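Local structure of Lmo2349 protein (Listeria monocytogenes, 4GVO) at residues 221-230 and 235-243. The protein probably serves as the extracellular solute-binding component of an ABC transporter that takes up L-cystine. Sequence-based numbering, arbitrary orientation.
Sequences IDDGTLKKLS and GADYSKEQY
The Tyr-243 ring meets Leu-226 at its edge, where CD2 of Leu-226 lies in the ring plane 3.8 Å from CD2 of Tyr-243, while CB of Lys-240 sits over one face, offset toward the rim. In this family 3 solute-binding fold, the C-terminal tail turns back at Gly-235 and runs along the last helix, 225-234, which packs on helix 34-44 through Leu-226 and Ser-230. The tyrosine hydroxyl ties the tail to itself: OH donates to the O of Tyr-238 (2.8 Å), in the carbonyl plane on a lone pair, and accepts from the N of Lys-240. CB of Ser-230 reaches the Tyr-243 OH at 3.2 Å, close to the ring plane. With chi1 at 170°, the Ser-239 hydroxyl is placed opposite the backbone N, and its OG lies 2.8 Å from OG of Ser-230. Bends at chi2 and chi4 curl Lys-227 over Ser-239, so that NZ donates to its OG while also forming a salt bridge with Glu-231. CG2 of Ile-221 touches CB of Gln-242, and CA of Lys-227 makes a CA-H...O contact with the O of Lys-240 (3.4 Å). One water bridges the helix junction to the tail, accepting from N of Lys-227 and donating to O of Ile-221 and, at 2.8 Å, to O of Glu-241.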
loop_
_atom_site.group_PDB
_atom_site.type_symbol
_atom_site.label_atom_id
_atom_site.label_comp_id
_atom_site.label_asym_id
_atom_site.label_seq_id
_atom_site.Cartn_x
_atom_site.Cartn_y
_atom_site.Cartn_z
ATOM N N ILE A 221 10.464 -1.690 -16.665
ATOM C CA ILE A 221 9.403 -1.102 -17.478
ATOM C C ILE A 221 9.681 -1.323 -18.966
ATOM O O ILE A 221 8.799 -1.785 -19.722
ATOM C CB ILE A 221 9.244 0.392 -17.131
ATOM C CG1 ILE A 221 8.574 0.520 -15.756
ATOM C CG2 ILE A 221 8.466 1.111 -18.257
ATOM C CD1 ILE A 221 8.693 1.919 -15.164
ATOM N N ASP A 222 10.884 -1.011 -19.376
ATOM C CA ASP A 222 11.202 -0.869 -20.805
ATOM C C ASP A 222 11.144 -2.209 -21.553
ATOM O O ASP A 222 10.808 -2.247 -22.748
ATOM C CB ASP A 222 12.563 -0.225 -21.026
ATOM C CG ASP A 222 12.598 1.264 -20.673
ATOM O OD1 ASP A 222 11.550 1.844 -20.395
ATOM O OD2 ASP A 222 13.685 1.864 -20.647
ATOM N N ASP A 223 11.455 -3.300 -20.850
ATOM C CA ASP A 223 11.397 -4.618 -21.457
ATOM C C ASP A 223 10.076 -5.388 -21.291
ATOM O O ASP A 223 9.980 -6.538 -21.727
ATOM C CB ASP A 223 12.628 -5.450 -21.083
ATOM C CG ASP A 223 12.579 -6.022 -19.682
ATOM O OD1 ASP A 223 11.531 -5.899 -19.017
ATOM O OD2 ASP A 223 13.606 -6.615 -19.277
ATOM N N GLY A 224 9.065 -4.729 -20.710
ATOM C CA GLY A 224 7.760 -5.312 -20.553
ATOM C C GLY A 224 7.584 -6.142 -19.302
ATOM O O GLY A 224 6.512 -6.678 -19.075
ATOM N N THR A 225 8.606 -6.195 -18.466
ATOM C CA THR A 225 8.543 -7.014 -17.238
ATOM C C THR A 225 7.525 -6.437 -16.247
ATOM O O THR A 225 6.800 -7.198 -15.603
ATOM C CB THR A 225 9.947 -7.179 -16.611
ATOM O OG1 THR A 225 10.762 -7.838 -17.588
ATOM C CG2 THR A 225 9.889 -8.028 -15.316
ATOM N N LEU A 226 7.425 -5.121 -16.101
ATOM C CA LEU A 226 6.461 -4.592 -15.143
ATOM C C LEU A 226 5.051 -4.885 -15.570
ATOM O O LEU A 226 4.196 -5.153 -14.723
ATOM C CB LEU A 226 6.658 -3.108 -14.865
ATOM C CG LEU A 226 6.042 -2.618 -13.535
ATOM C CD1 LEU A 226 6.826 -3.170 -12.353
ATOM C CD2 LEU A 226 6.018 -1.098 -13.495
ATOM N N LYS A 227 4.795 -4.812 -16.879
ATOM C CA LYS A 227 3.473 -5.218 -17.383
ATOM C C LYS A 227 3.103 -6.651 -16.978
ATOM O O LYS A 227 2.005 -6.924 -16.486
ATOM C CB LYS A 227 3.399 -5.045 -18.897
ATOM C CG LYS A 227 2.134 -5.586 -19.531
ATOM C CD LYS A 227 0.944 -4.768 -19.119
ATOM C CE LYS A 227 -0.434 -5.393 -19.539
ATOM N NZ LYS A 227 -0.754 -6.691 -18.864
ATOM N N LYS A 228 4.039 -7.556 -17.169
ATOM C CA LYS A 228 3.822 -8.958 -16.826
ATOM C C LYS A 228 3.635 -9.178 -15.304
ATOM O O LYS A 228 2.744 -9.906 -14.866
ATOM C CB LYS A 228 4.954 -9.834 -17.375
ATOM C CG LYS A 228 4.938 -9.981 -18.900
ATOM C CD LYS A 228 6.176 -10.686 -19.439
ATOM C CE LYS A 228 6.062 -10.957 -20.928
ATOM N NZ LYS A 228 5.293 -12.215 -21.199
ATOM N N LEU A 229 4.466 -8.518 -14.515
ATOM C CA LEU A 229 4.412 -8.665 -13.053
ATOM C C LEU A 229 3.096 -8.112 -12.530
ATOM O O LEU A 229 2.459 -8.714 -11.685
ATOM C CB LEU A 229 5.553 -7.921 -12.338
ATOM C CG LEU A 229 6.935 -8.552 -12.222
ATOM C CD1 LEU A 229 7.936 -7.538 -11.716
ATOM C CD2 LEU A 229 6.843 -9.788 -11.335
ATOM N N SER A 230 2.702 -6.932 -13.023
ATOM C CA SER A 230 1.458 -6.346 -12.566
ATOM C C SER A 230 0.247 -7.161 -13.008
ATOM O O SER A 230 -0.685 -7.308 -12.265
ATOM C CB SER A 230 1.334 -4.889 -13.002
ATOM O OG SER A 230 1.318 -4.755 -14.420
ATOM N N GLY A 235 -3.771 -8.163 -11.460
ATOM C CA GLY A 235 -4.852 -8.452 -12.380
ATOM C C GLY A 235 -4.801 -7.594 -13.616
ATOM O O GLY A 235 -4.335 -6.467 -13.588
ATOM N N ALA A 236 -5.319 -8.134 -14.712
ATOM C CA ALA A 236 -5.329 -7.446 -15.963
ATOM C C ALA A 236 -5.947 -6.044 -15.861
ATOM O O ALA A 236 -5.440 -5.126 -16.487
ATOM C CB ALA A 236 -6.084 -8.278 -17.001
ATOM N N ASP A 237 -7.019 -5.885 -15.074
ATOM C CA ASP A 237 -7.718 -4.590 -14.936
ATOM C C ASP A 237 -6.812 -3.478 -14.331
ATOM O O ASP A 237 -7.096 -2.276 -14.427
ATOM C CB ASP A 237 -8.939 -4.738 -14.005
ATOM C CG ASP A 237 -10.110 -5.423 -14.642
ATOM O OD1 ASP A 237 -10.060 -5.694 -15.852
ATOM O OD2 ASP A 237 -11.125 -5.659 -13.907
ATOM N N TYR A 238 -5.752 -3.912 -13.654
ATOM C CA TYR A 238 -4.867 -3.011 -12.892
ATOM C C TYR A 238 -3.430 -3.005 -13.376
ATOM O O TYR A 238 -2.546 -2.467 -12.719
ATOM C CB TYR A 238 -4.986 -3.375 -11.399
ATOM C CG TYR A 238 -6.414 -3.155 -10.949
ATOM C CD1 TYR A 238 -6.945 -1.873 -10.833
ATOM C CD2 TYR A 238 -7.255 -4.230 -10.709
ATOM C CE1 TYR A 238 -8.287 -1.675 -10.521
ATOM C CE2 TYR A 238 -8.570 -4.047 -10.349
ATOM C CZ TYR A 238 -9.088 -2.757 -10.279
ATOM O OH TYR A 238 -10.404 -2.578 -9.927
ATOM N N SER A 239 -3.206 -3.667 -14.498
ATOM C CA SER A 239 -1.887 -3.883 -15.033
ATOM C C SER A 239 -1.623 -2.864 -16.157
ATOM O O SER A 239 -2.409 -2.736 -17.113
ATOM C CB SER A 239 -1.815 -5.297 -15.583
ATOM O OG SER A 239 -0.644 -5.495 -16.305
ATOM N N LYS A 240 -0.470 -2.210 -16.069
ATOM C CA LYS A 240 -0.019 -1.207 -17.033
ATOM C C LYS A 240 1.462 -1.427 -17.393
ATOM O O LYS A 240 2.209 -2.143 -16.681
ATOM C CB LYS A 240 -0.126 0.200 -16.451
ATOM C CG LYS A 240 -1.491 0.566 -15.937
ATOM C CD LYS A 240 -1.435 2.044 -15.506
ATOM C CE LYS A 240 -2.684 2.552 -14.821
ATOM N NZ LYS A 240 -2.586 4.040 -14.565
ATOM N N GLU A 241 1.878 -0.870 -18.540
ATOM C CA GLU A 241 3.269 -0.908 -18.930
ATOM C C GLU A 241 4.148 -0.086 -17.972
ATOM O O GLU A 241 5.307 -0.455 -17.694
ATOM C CB GLU A 241 3.400 -0.461 -20.384
ATOM C CG GLU A 241 2.536 -1.245 -21.368
ATOM C CD GLU A 241 2.685 -0.805 -22.832
ATOM O OE1 GLU A 241 3.145 0.331 -23.100
ATOM O OE2 GLU A 241 2.304 -1.602 -23.724
ATOM N N GLN A 242 3.583 1.007 -17.444
ATOM C CA GLN A 242 4.304 1.889 -16.543
ATOM C C GLN A 242 3.224 2.642 -15.776
ATOM O O GLN A 242 2.055 2.646 -16.164
ATOM C CB GLN A 242 5.179 2.901 -17.270
ATOM C CG GLN A 242 4.379 3.829 -18.158
ATOM C CD GLN A 242 5.243 4.831 -18.857
ATOM O OE1 GLN A 242 6.198 4.478 -19.523
ATOM N NE2 GLN A 242 4.882 6.098 -18.722
ATOM N N TYR A 243 3.613 3.303 -14.695
ATOM C CA TYR A 243 2.656 3.962 -13.806
ATOM C C TYR A 243 3.015 5.414 -13.651
ATOM O O TYR A 243 2.070 6.168 -13.435
ATOM C CB TYR A 243 2.634 3.250 -12.451
ATOM C CG TYR A 243 2.022 1.851 -12.557
ATOM C CD1 TYR A 243 0.652 1.661 -12.430
ATOM C CD2 TYR A 243 2.786 0.726 -12.852
ATOM C CE1 TYR A 243 0.072 0.435 -12.589
ATOM C CE2 TYR A 243 2.203 -0.527 -12.987
ATOM C CZ TYR A 243 0.831 -0.663 -12.866
ATOM O OH TYR A 243 0.224 -1.889 -13.012
ATOM O OXT TYR A 243 4.203 5.851 -13.660
HETATM O O HOH W 1 6.423 -2.895 -18.536
#